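Local coordinates for protein CdnC (Chryseobacterium gregarium DSM 19109, PDB 7MGV) that uses ATP to install omega-ester macrocycles, single and bicyclic, in a multicore ribosomally made precursor peptide, as an ATP-grasp ligase, at residues 143-148 and 291-296; 277-282 and 308-313; 284-289 and 298-303. All coordinates share one frame; numbering follows the deposited sequence.

All three contacts use helix 280-293, taken in turn from its N-terminal end (contact 2) through its middle (contact 3) to its C-terminal end (contact 1). Contacts 2 and 3 lay the helix on neighbouring strands of one antiparallel sheet; their centres are 8 Å apart and they touch directly, Tyr311 N lying 2.9 Å from Ile303 O and Phe312 CE2 packing on Leu289. Contact 1, centred 12 Å from contact 3 and 20 Å from contact 2, joins the far end of the helix to helix 139-145. Contact 3 also reaches the nucleotide, because Ile303 on the other side of its strand touches ADP; the side chain of Tyr310 in contact 2 stays about 13 Å from it.

Contact 1 of 3, residues 143-148 and 291-296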
loop_
_atom_site.group_PDB
_atom_site.type_symbol
_atom_site.label_atom_id
_atom_site.label_comp_id
_atom_site.label_asym_id
_atom_site.label_seq_id
_atom_site.Cartn_x
_atom_site.Cartn_y
_atom_site.Cartn_z
ATOM N N ARG A 143 2.727 2.809 2.093
ATOM C CA ARG A 143 1.282 2.803 1.904
ATOM C C ARG A 143 0.553 3.077 3.213
ATOM O O ARG A 143 -0.467 3.775 3.228
ATOM C CB ARG A 143 0.840 1.468 1.304
ATOM C CG ARG A 143 -0.660 1.345 1.087
ATOM C CD ARG A 143 -1.197 2.474 0.217
ATOM N NE ARG A 143 -2.653 2.437 0.124
ATOM C CZ ARG A 143 -3.326 1.713 -0.765
ATOM N NH1 ARG A 143 -2.672 0.963 -1.643
ATOM N NH2 ARG A 143 -4.652 1.736 -0.778
ATOM N N ARG A 144 1.063 2.535 4.324
ATOM C CA ARG A 144 0.475 2.836 5.624
ATOM C C ARG A 144 0.623 4.313 5.965
ATOM O O ARG A 144 -0.294 4.923 6.525
ATOM C CB ARG A 144 1.112 1.982 6.720
ATOM C CG ARG A 144 0.383 2.111 8.050
ATOM C CD ARG A 144 1.227 1.696 9.240
ATOM N NE ARG A 144 0.559 2.046 10.493
ATOM C CZ ARG A 144 0.985 1.692 11.701
ATOM N NH1 ARG A 144 2.086 0.966 11.837
ATOM N NH2 ARG A 144 0.302 2.062 12.776
ATOM N N LEU A 145 1.773 4.905 5.634
ATOM C CA LEU A 145 1.987 6.314 5.946
ATOM C C LEU A 145 1.183 7.252 5.051
ATOM O O LEU A 145 1.123 8.452 5.343
ATOM C CB LEU A 145 3.474 6.655 5.853
ATOM C CG LEU A 145 4.221 6.667 7.189
ATOM C CD1 LEU A 145 3.536 7.602 8.173
ATOM C CD2 LEU A 145 4.325 5.267 7.765
ATOM N N ASP A 146 0.565 6.745 3.979
ATOM C CA ASP A 146 -0.292 7.582 3.146
ATOM C C ASP A 146 -1.559 8.019 3.872
ATOM O O ASP A 146 -2.226 8.956 3.419
ATOM C CB ASP A 146 -0.666 6.846 1.857
ATOM C CG ASP A 146 0.485 6.778 0.866
ATOM O OD1 ASP A 146 1.325 7.704 0.865
ATOM O OD2 ASP A 146 0.545 5.805 0.085
ATOM N N SER A 147 -1.902 7.370 4.984
ATOM C CA SER A 147 -3.106 7.684 5.752
ATOM C C SER A 147 -2.791 8.846 6.688
ATOM O O SER A 147 -2.271 8.664 7.789
ATOM C CB SER A 147 -3.583 6.455 6.516
ATOM O OG SER A 147 -4.578 6.798 7.467
ATOM N N LYS A 148 -3.105 10.065 6.242
ATOM C CA LYS A 148 -2.895 11.231 7.095
ATOM C C LYS A 148 -3.805 11.199 8.318
ATOM O O LYS A 148 -3.438 11.718 9.383
ATOM C CB LYS A 148 -3.116 12.512 6.289
ATOM C CG LYS A 148 -2.031 12.783 5.261
ATOM C CD LYS A 148 -2.476 13.819 4.245
ATOM C CE LYS A 148 -1.283 14.492 3.580
ATOM N NZ LYS A 148 -0.280 13.505 3.093
ATOM N N ASP A 291 8.802 5.450 16.870
ATOM C CA ASP A 291 8.733 4.144 17.518
ATOM C C ASP A 291 7.401 3.460 17.241
ATOM O O ASP A 291 7.357 2.254 16.971
ATOM C CB ASP A 291 8.945 4.293 19.025
ATOM C CG ASP A 291 10.391 4.569 19.389
ATOM O OD1 ASP A 291 11.267 4.419 18.512
ATOM O OD2 ASP A 291 10.648 4.941 20.554
ATOM N N VAL A 292 6.303 4.215 17.320
ATOM C CA VAL A 292 4.982 3.653 17.057
ATOM C C VAL A 292 4.894 3.160 15.621
ATOM O O VAL A 292 4.362 2.075 15.352
ATOM C CB VAL A 292 3.884 4.688 17.368
ATOM C CG1 VAL A 292 2.544 4.224 16.820
ATOM C CG2 VAL A 292 3.793 4.936 18.867
ATOM N N TYR A 293 5.422 3.940 14.674
ATOM C CA TYR A 293 5.408 3.494 13.286
ATOM C C TYR A 293 6.445 2.412 13.003
ATOM O O TYR A 293 6.301 1.684 12.013
ATOM C CB TYR A 293 5.631 4.679 12.346
ATOM C CG TYR A 293 4.361 5.418 12.004
ATOM C CD1 TYR A 293 3.390 4.833 11.200
ATOM C CD2 TYR A 293 4.125 6.698 12.490
ATOM C CE1 TYR A 293 2.225 5.503 10.885
ATOM C CE2 TYR A 293 2.963 7.376 12.180
ATOM C CZ TYR A 293 2.017 6.774 11.379
ATOM O OH TYR A 293 0.858 7.445 11.067
ATOM N N HIS A 294 7.468 2.285 13.851
ATOM C CA HIS A 294 8.578 1.352 13.640
ATOM C C HIS A 294 9.269 1.611 12.301
ATOM O O HIS A 294 9.509 0.699 11.508
ATOM C CB HIS A 294 8.119 -0.105 13.752
ATOM C CG HIS A 294 9.219 -1.052 14.120
ATOM N ND1 HIS A 294 9.873 -0.998 15.332
ATOM C CD2 HIS A 294 9.786 -2.072 13.432
ATOM C CE1 HIS A 294 10.792 -1.946 15.377
ATOM N NE2 HIS A 294 10.760 -2.612 14.237
ATOM N N VAL A 295 9.582 2.880 12.054
ATOM C CA VAL A 295 10.385 3.292 10.911
ATOM C C VAL A 295 11.575 4.079 11.438
ATOM O O VAL A 295 11.547 4.636 12.538
ATOM C CB VAL A 295 9.583 4.131 9.896
ATOM C CG1 VAL A 295 8.370 3.364 9.427
ATOM C CG2 VAL A 295 9.175 5.462 10.508
ATOM N N ASP A 296 12.635 4.122 10.634
ATOM C CA ASP A 296 13.870 4.784 11.033
ATOM C C ASP A 296 14.131 6.072 10.266
ATOM O O ASP A 296 15.213 6.650 10.398
ATOM C CB ASP A 296 15.053 3.830 10.880
ATOM C CG ASP A 296 15.295 3.003 12.127
ATOM O OD1 ASP A 296 14.910 3.460 13.224
ATOM O OD2 ASP A 296 15.867 1.899 12.011
HETATM O O HOH W 1 1.469 0.896 14.931
HETATM O O HOH W 2 -0.368 6.666 8.974
#
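Leu145 lies over one face of the Tyr293 ring, with CD1 3.8 Å from the ring centroid and 21° off the normal, a CH-pi contact. CD1 sits toward the rim on the CZ side, while the second methyl, CD2, meets Tyr293 CD1 at 3.6 Å, so both branches of the leucine grip the aromatic. Arg144 approaches the same ring differently. With CG anti to its backbone N (chi1 -171°) and the chain extended as far as NE, its guanidinium passes one face over Tyr293 CD1, and the two planes are 59° apart. This is neither a parallel stack nor a T-shaped one; NE is 3.9 Å from Tyr293 CE1. The charged end has two further partners, both at NH2: a salt bridge to Glu150 and water 1 (2.7 Å), which lies in the guanidinium plane, accepts from NH2 and donates in turn to Val292 O (3.2 Å). At the opposite end of the aromatic, a second water lies 2.5 Å from Tyr293 OH and within hydrogen-bonding distance of Ser147 O. The tyrosine is thus covered by a leucine and meets a water at its hydroxyl. Just beyond it the helix stops in a Schellman motif, with His294 at positive phi as C-prime residue. The contact ties the C-terminal end of helix 280-293 to that of helix 139-145; helix 148-158, whose start Ser147 N-caps, packs against both through Ile154, Glu150 and Gln151, and the second subunit adjoins through its Glu129 and Leu353.

Contact 2 of 3, residues 277-282 and 308-313; sequences ELPQDI and DEYYFI
Tyr310 has CG anti to its own carbonyl carbon (chi1 -72°), a torsion that swings the ring off strand 310-316 toward the start of helix 280-293. Ile282 meets it with CG1 likewise anti to the carbonyl carbon and CD1 folded back (chi2 -59°), so the ethyl arm lies across the near end of the tyrosine at about a right angle. CG1 stands over one ring face, 4.2 Å from the centroid and 17° off the normal, a CH-pi contact, and CD1 reaches the stem at Tyr310 CB (3.8 Å). The far end of the ring runs into Pro279, which comes from the opposite direction: its CD is 3.4 Å from Tyr310 OH, and its CG is 3.7 Å from Tyr310 CZ. One aromatic side chain is therefore engaged from stem to hydroxyl, by the N-cap proline and by a residue in the first turn that follows. Tyr310 also touches Leu236, Met302 and Val304 on the two strands next in the sheet. This is helix-on-sheet packing in the alpha+beta ATP-grasp fold, the N-terminal end of a helix resting on an outermost strand of the five-stranded antiparallel sheet.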
loop_
_atom_site.group_PDB
_atom_site.type_symbol
_atom_site.label_atom_id
_atom_site.label_comp_id
_atom_site.label_asym_id
_atom_site.label_seq_id
_atom_site.Cartn_x
_atom_site.Cartn_y
_atom_site.Cartn_z
ATOM N N GLU A 277 16.948 23.838 18.098
ATOM C CA GLU A 277 16.876 22.746 19.056
ATOM C C GLU A 277 15.476 22.692 19.649
ATOM O O GLU A 277 14.921 23.726 20.038
ATOM C CB GLU A 277 17.929 22.913 20.153
ATOM C CG GLU A 277 19.354 22.851 19.627
ATOM C CD GLU A 277 20.371 23.354 20.627
ATOM O OE1 GLU A 277 20.026 23.454 21.823
ATOM O OE2 GLU A 277 21.513 23.653 20.217
ATOM N N LEU A 278 14.913 21.492 19.711
ATOM C CA LEU A 278 13.557 21.285 20.189
ATOM C C LEU A 278 13.526 21.178 21.708
ATOM O O LEU A 278 14.503 20.745 22.328
ATOM C CB LEU A 278 12.970 20.009 19.591
ATOM C CG LEU A 278 12.951 19.863 18.071
ATOM C CD1 LEU A 278 12.769 18.407 17.687
ATOM C CD2 LEU A 278 11.854 20.720 17.462
ATOM N N PRO A 279 12.416 21.577 22.325
ATOM C CA PRO A 279 12.183 21.199 23.723
ATOM C C PRO A 279 12.213 19.684 23.861
ATOM O O PRO A 279 11.761 18.953 22.977
ATOM C CB PRO A 279 10.795 21.774 24.021
ATOM C CG PRO A 279 10.639 22.899 23.045
ATOM C CD PRO A 279 11.363 22.466 21.804
ATOM N N GLN A 280 12.765 19.212 24.983
ATOM C CA GLN A 280 13.035 17.784 25.125
ATOM C C GLN A 280 11.759 16.951 25.089
ATOM O O GLN A 280 11.790 15.794 24.653
ATOM C CB GLN A 280 13.816 17.522 26.412
ATOM C CG GLN A 280 15.319 17.416 26.192
ATOM C CD GLN A 280 16.125 17.890 27.384
ATOM O OE1 GLN A 280 15.576 18.160 28.452
ATOM N NE2 GLN A 280 17.437 18.000 27.204
ATOM N N ASP A 281 10.631 17.514 25.526
ATOM C CA ASP A 281 9.369 16.783 25.438
ATOM C C ASP A 281 8.942 16.593 23.987
ATOM O O ASP A 281 8.483 15.508 23.602
ATOM C CB ASP A 281 8.282 17.510 26.233
ATOM C CG ASP A 281 8.254 19.002 25.959
ATOM O OD1 ASP A 281 9.338 19.617 25.899
ATOM O OD2 ASP A 281 7.147 19.561 25.806
ATOM N N ILE A 282 9.092 17.636 23.166
ATOM C CA ILE A 282 8.740 17.534 21.752
ATOM C C ILE A 282 9.597 16.479 21.063
ATOM O O ILE A 282 9.096 15.660 20.285
ATOM C CB ILE A 282 8.875 18.907 21.069
ATOM C CG1 ILE A 282 8.001 19.946 21.777
ATOM C CG2 ILE A 282 8.511 18.809 19.597
ATOM C CD1 ILE A 282 6.526 19.596 21.806
ATOM N N ASP A 308 3.191 29.853 21.719
ATOM C CA ASP A 308 4.352 28.981 21.905
ATOM C C ASP A 308 3.957 27.532 22.181
ATOM O O ASP A 308 4.664 26.811 22.889
ATOM C CB ASP A 308 5.268 29.504 23.016
ATOM C CG ASP A 308 6.239 30.560 22.521
ATOM O OD1 ASP A 308 7.043 30.256 21.612
ATOM O OD2 ASP A 308 6.199 31.696 23.037
ATOM N N GLU A 309 2.835 27.085 21.626
ATOM C CA GLU A 309 2.469 25.677 21.669
ATOM C C GLU A 309 2.794 25.030 20.330
ATOM O O GLU A 309 2.663 25.655 19.274
ATOM C CB GLU A 309 0.988 25.484 22.008
ATOM C CG GLU A 309 0.075 26.604 21.554
ATOM C CD GLU A 309 -1.317 26.490 22.145
ATOM O OE1 GLU A 309 -2.154 27.377 21.878
ATOM O OE2 GLU A 309 -1.571 25.510 22.879
ATOM N N TYR A 310 3.224 23.774 20.382
ATOM C CA TYR A 310 3.724 23.060 19.216
ATOM C C TYR A 310 2.604 22.214 18.622
ATOM O O TYR A 310 1.996 21.401 19.325
ATOM C CB TYR A 310 4.923 22.189 19.594
ATOM C CG TYR A 310 6.183 22.979 19.878
ATOM C CD1 TYR A 310 6.271 23.813 20.986
ATOM C CD2 TYR A 310 7.284 22.892 19.037
ATOM C CE1 TYR A 310 7.419 24.539 21.246
ATOM C CE2 TYR A 310 8.437 23.612 19.292
ATOM C CZ TYR A 310 8.499 24.435 20.397
ATOM O OH TYR A 310 9.644 25.152 20.649
ATOM N N TYR A 311 2.339 22.405 17.330
ATOM C CA TYR A 311 1.285 21.697 16.618
ATOM C C TYR A 311 1.919 20.776 15.585
ATOM O O TYR A 311 2.660 21.238 14.708
ATOM C CB TYR A 311 0.330 22.675 15.934
ATOM C CG TYR A 311 -0.668 23.335 16.857
ATOM C CD1 TYR A 311 -0.304 24.419 17.645
ATOM C CD2 TYR A 311 -1.978 22.881 16.932
ATOM C CE1 TYR A 311 -1.214 25.029 18.486
ATOM C CE2 TYR A 311 -2.896 23.485 17.770
ATOM C CZ TYR A 311 -2.509 24.558 18.545
ATOM O OH TYR A 311 -3.417 25.161 19.381
ATOM N N PHE A 312 1.633 19.483 15.706
ATOM C CA PHE A 312 1.990 18.515 14.680
ATOM C C PHE A 312 1.088 18.706 13.468
ATOM O O PHE A 312 -0.122 18.912 13.607
ATOM C CB PHE A 312 1.848 17.099 15.247
ATOM C CG PHE A 312 2.096 16.000 14.253
ATOM C CD1 PHE A 312 1.058 15.484 13.491
ATOM C CD2 PHE A 312 3.361 15.457 14.104
ATOM C CE1 PHE A 312 1.284 14.465 12.584
ATOM C CE2 PHE A 312 3.592 14.437 13.199
ATOM C CZ PHE A 312 2.551 13.940 12.439
ATOM N N ILE A 313 1.669 18.644 12.271
ATOM C CA ILE A 313 0.929 18.813 11.030
ATOM C C ILE A 313 0.869 17.512 10.238
ATOM O O ILE A 313 -0.213 17.041 9.883
ATOM C CB ILE A 313 1.531 19.954 10.180
ATOM C CG1 ILE A 313 1.580 21.249 10.995
ATOM C CG2 ILE A 313 0.728 20.153 8.903
ATOM C CD1 ILE A 313 0.236 21.667 11.562
#

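Contact 3 of 3, residues 284-289 and 298-303; sequences FMILEL and GAIDMI. With ADP (adenosine-5'-diphosphate), chain F.
Ile286 overlaps Ile300 tip to tip, its CD1 3.7 Å from Ile300 CG2, with CG1 and CB of the same residue a little farther off, at 4.0 Å. The pair lies at the heart of the helix-on-sheet layer of the ATP-grasp fold, where helix 280-293 covers one face of an antiparallel sheet; the axes of the short segments approach to 10.5 Å and run at 132° to each other. In Ile286, CG1 is anti to the carbonyl carbon (chi1 -68°), which aims the ethyl arm at the strand and sets CG2 beside the end of Ile300, whose CD1 it meets at 3.9 Å. Leu289, one turn further on, adds a looser touch, CD2 to Ile300 CG1 at 4.2 Å, and Met302 lends its sulfur, 4.4 Å from Ile286 CD1. No polar group takes part across the interface: the four buried side chains hold by apolar packing. Ile238 and Val240 of strand 234-241 extend the apolar layer beneath Ile286, while Phe312 borders Ile300 and Leu289 from strand 310-316; Ile154 and Ile158 of helix 148-158 press on Leu289. Residues alternate along the strand, so Ile300 and Met302 face the helix whereas Ile303 points to the nucleotide. That residue belongs to the ADP pocket, and its CD1 lies 3.8 Å from C4 of the adenine.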
loop_
_atom_site.group_PDB
_atom_site.type_symbol
_atom_site.label_atom_id
_atom_site.label_comp_id
_atom_site.label_asym_id
_atom_site.label_seq_id
_atom_site.Cartn_x
_atom_site.Cartn_y
_atom_site.Cartn_z
ATOM N N PHE A 284 11.153 13.953 22.508
ATOM C CA PHE A 284 10.717 12.668 23.045
ATOM C C PHE A 284 9.503 12.148 22.287
ATOM O O PHE A 284 9.448 10.973 21.900
ATOM C CB PHE A 284 10.406 12.815 24.537
ATOM C CG PHE A 284 9.942 11.546 25.196
ATOM C CD1 PHE A 284 10.855 10.659 25.739
ATOM C CD2 PHE A 284 8.590 11.249 25.287
ATOM C CE1 PHE A 284 10.433 9.493 26.351
ATOM C CE2 PHE A 284 8.162 10.084 25.897
ATOM C CZ PHE A 284 9.085 9.205 26.430
ATOM N N MET A 285 8.520 13.019 22.049
ATOM C CA MET A 285 7.309 12.588 21.359
ATOM C C MET A 285 7.565 12.305 19.881
ATOM O O MET A 285 6.914 11.432 19.299
ATOM C CB MET A 285 6.208 13.632 21.538
ATOM C CG MET A 285 5.592 13.618 22.931
ATOM S SD MET A 285 4.114 14.636 23.079
ATOM C CE MET A 285 4.818 16.275 22.908
ATOM N N ILE A 286 8.516 13.010 19.264
ATOM C CA ILE A 286 8.891 12.708 17.882
ATOM C C ILE A 286 9.497 11.308 17.790
ATOM O O ILE A 286 9.130 10.494 16.924
ATOM C CB ILE A 286 9.865 13.776 17.352
ATOM C CG1 ILE A 286 9.161 15.126 17.197
ATOM C CG2 ILE A 286 10.474 13.330 16.043
ATOM C CD1 ILE A 286 8.368 15.266 15.919
ATOM N N LEU A 287 10.452 11.018 18.678
ATOM C CA LEU A 287 11.046 9.686 18.711
ATOM C C LEU A 287 9.992 8.626 19.007
ATOM O O LEU A 287 10.033 7.525 18.447
ATOM C CB LEU A 287 12.172 9.637 19.743
ATOM C CG LEU A 287 13.434 10.423 19.377
ATOM C CD1 LEU A 287 14.355 10.554 20.578
ATOM C CD2 LEU A 287 14.157 9.766 18.213
ATOM N N GLU A 288 9.022 8.949 19.866
ATOM C CA GLU A 288 7.947 8.005 20.149
ATOM C C GLU A 288 7.050 7.786 18.937
ATOM O O GLU A 288 6.542 6.679 18.740
ATOM C CB GLU A 288 7.119 8.490 21.336
ATOM C CG GLU A 288 6.078 7.493 21.806
ATOM C CD GLU A 288 5.482 7.866 23.146
ATOM O OE1 GLU A 288 4.463 7.258 23.535
ATOM O OE2 GLU A 288 6.032 8.771 23.810
ATOM N N LEU A 289 6.831 8.822 18.126
ATOM C CA LEU A 289 6.065 8.654 16.894
ATOM C C LEU A 289 6.769 7.688 15.952
ATOM O O LEU A 289 6.152 6.758 15.408
ATOM C CB LEU A 289 5.852 10.012 16.225
ATOM C CG LEU A 289 5.164 10.040 14.859
ATOM C CD1 LEU A 289 3.706 9.622 14.977
ATOM C CD2 LEU A 289 5.279 11.422 14.237
ATOM N N GLY A 298 12.002 9.859 9.095
ATOM C CA GLY A 298 10.790 10.654 9.138
ATOM C C GLY A 298 11.069 12.112 8.870
ATOM O O GLY A 298 12.127 12.634 9.231
ATOM N N ALA A 299 10.110 12.774 8.225
ATOM C CA ALA A 299 10.144 14.217 8.008
ATOM C C ALA A 299 8.849 14.801 8.560
ATOM O O ALA A 299 7.791 14.679 7.932
ATOM C CB ALA A 299 10.318 14.555 6.529
ATOM N N ILE A 300 8.934 15.431 9.728
ATOM C CA ILE A 300 7.771 15.937 10.447
ATOM C C ILE A 300 7.660 17.438 10.231
ATOM O O ILE A 300 8.667 18.160 10.259
ATOM C CB ILE A 300 7.864 15.600 11.950
ATOM C CG1 ILE A 300 7.812 14.086 12.166
ATOM C CG2 ILE A 300 6.751 16.284 12.734
ATOM C CD1 ILE A 300 9.168 13.439 12.324
ATOM N N ASP A 301 6.435 17.911 10.012
ATOM C CA ASP A 301 6.136 19.331 9.905
ATOM C C ASP A 301 5.411 19.792 11.162
ATOM O O ASP A 301 4.489 19.117 11.638
ATOM C CB ASP A 301 5.286 19.621 8.665
ATOM C CG ASP A 301 6.025 19.334 7.373
ATOM O OD1 ASP A 301 5.360 19.129 6.335
ATOM O OD2 ASP A 301 7.272 19.308 7.398
ATOM N N MET A 302 5.825 20.936 11.699
ATOM C CA MET A 302 5.197 21.479 12.894
ATOM C C MET A 302 5.024 22.984 12.750
ATOM O O MET A 302 5.736 23.648 11.993
ATOM C CB MET A 302 6.005 21.158 14.162
ATOM C CG MET A 302 6.129 19.673 14.470
ATOM S SD MET A 302 6.643 19.349 16.168
ATOM C CE MET A 302 5.089 19.528 17.038
ATOM N N ILE A 303 4.065 23.515 13.501
ATOM C CA ILE A 303 3.823 24.952 13.574
ATOM C C ILE A 303 3.812 25.361 15.040
ATOM O O ILE A 303 3.126 24.737 15.855
ATOM C CB ILE A 303 2.500 25.353 12.891
ATOM C CG1 ILE A 303 2.526 24.984 11.408
ATOM C CG2 ILE A 303 2.243 26.844 13.062
ATOM C CD1 ILE A 303 1.216 25.247 10.692
HETATM P PB ADP F . 4.195 23.642 0.026
HETATM O O1B ADP F . 4.026 22.646 1.149
HETATM O O2B ADP F . 4.435 23.014 -1.325
HETATM O O3B ADP F . 5.096 24.808 0.362
HETATM P PA ADP F . 1.450 23.527 0.462
HETATM O O1A ADP F . 1.579 22.049 0.173
HETATM O O2A ADP F . 0.203 24.286 0.076
HETATM O O3A ADP F . 2.737 24.312 -0.097
HETATM O "O5'" ADP F . 1.705 23.739 2.032
HETATM C "C5'" ADP F . 0.629 23.794 2.955
HETATM C "C4'" ADP F . 0.916 24.954 3.897
HETATM O "O4'" ADP F . -0.219 25.195 4.725
HETATM C "C3'" ADP F . 2.106 24.673 4.799
HETATM O "O3'" ADP F . 3.147 25.617 4.533
HETATM C "C2'" ADP F . 1.599 24.860 6.213
HETATM O "O2'" ADP F . 2.445 25.766 6.925
HETATM C "C1'" ADP F . 0.202 25.438 6.065
HETATM N N9 ADP F . -0.727 24.763 6.997
HETATM C C8 ADP F . -1.034 23.452 7.000
HETATM N N7 ADP F . -1.916 23.162 7.988
HETATM C C5 ADP F . -2.183 24.311 8.638
HETATM C C6 ADP F . -3.030 24.719 9.780
HETATM N N6 ADP F . -3.788 23.815 10.446
HETATM N N1 ADP F . -3.016 26.024 10.135
HETATM C C2 ADP F . -2.267 26.934 9.483
HETATM N N3 ADP F . -1.477 26.636 8.438
HETATM C C4 ADP F . -1.394 25.363 7.981
#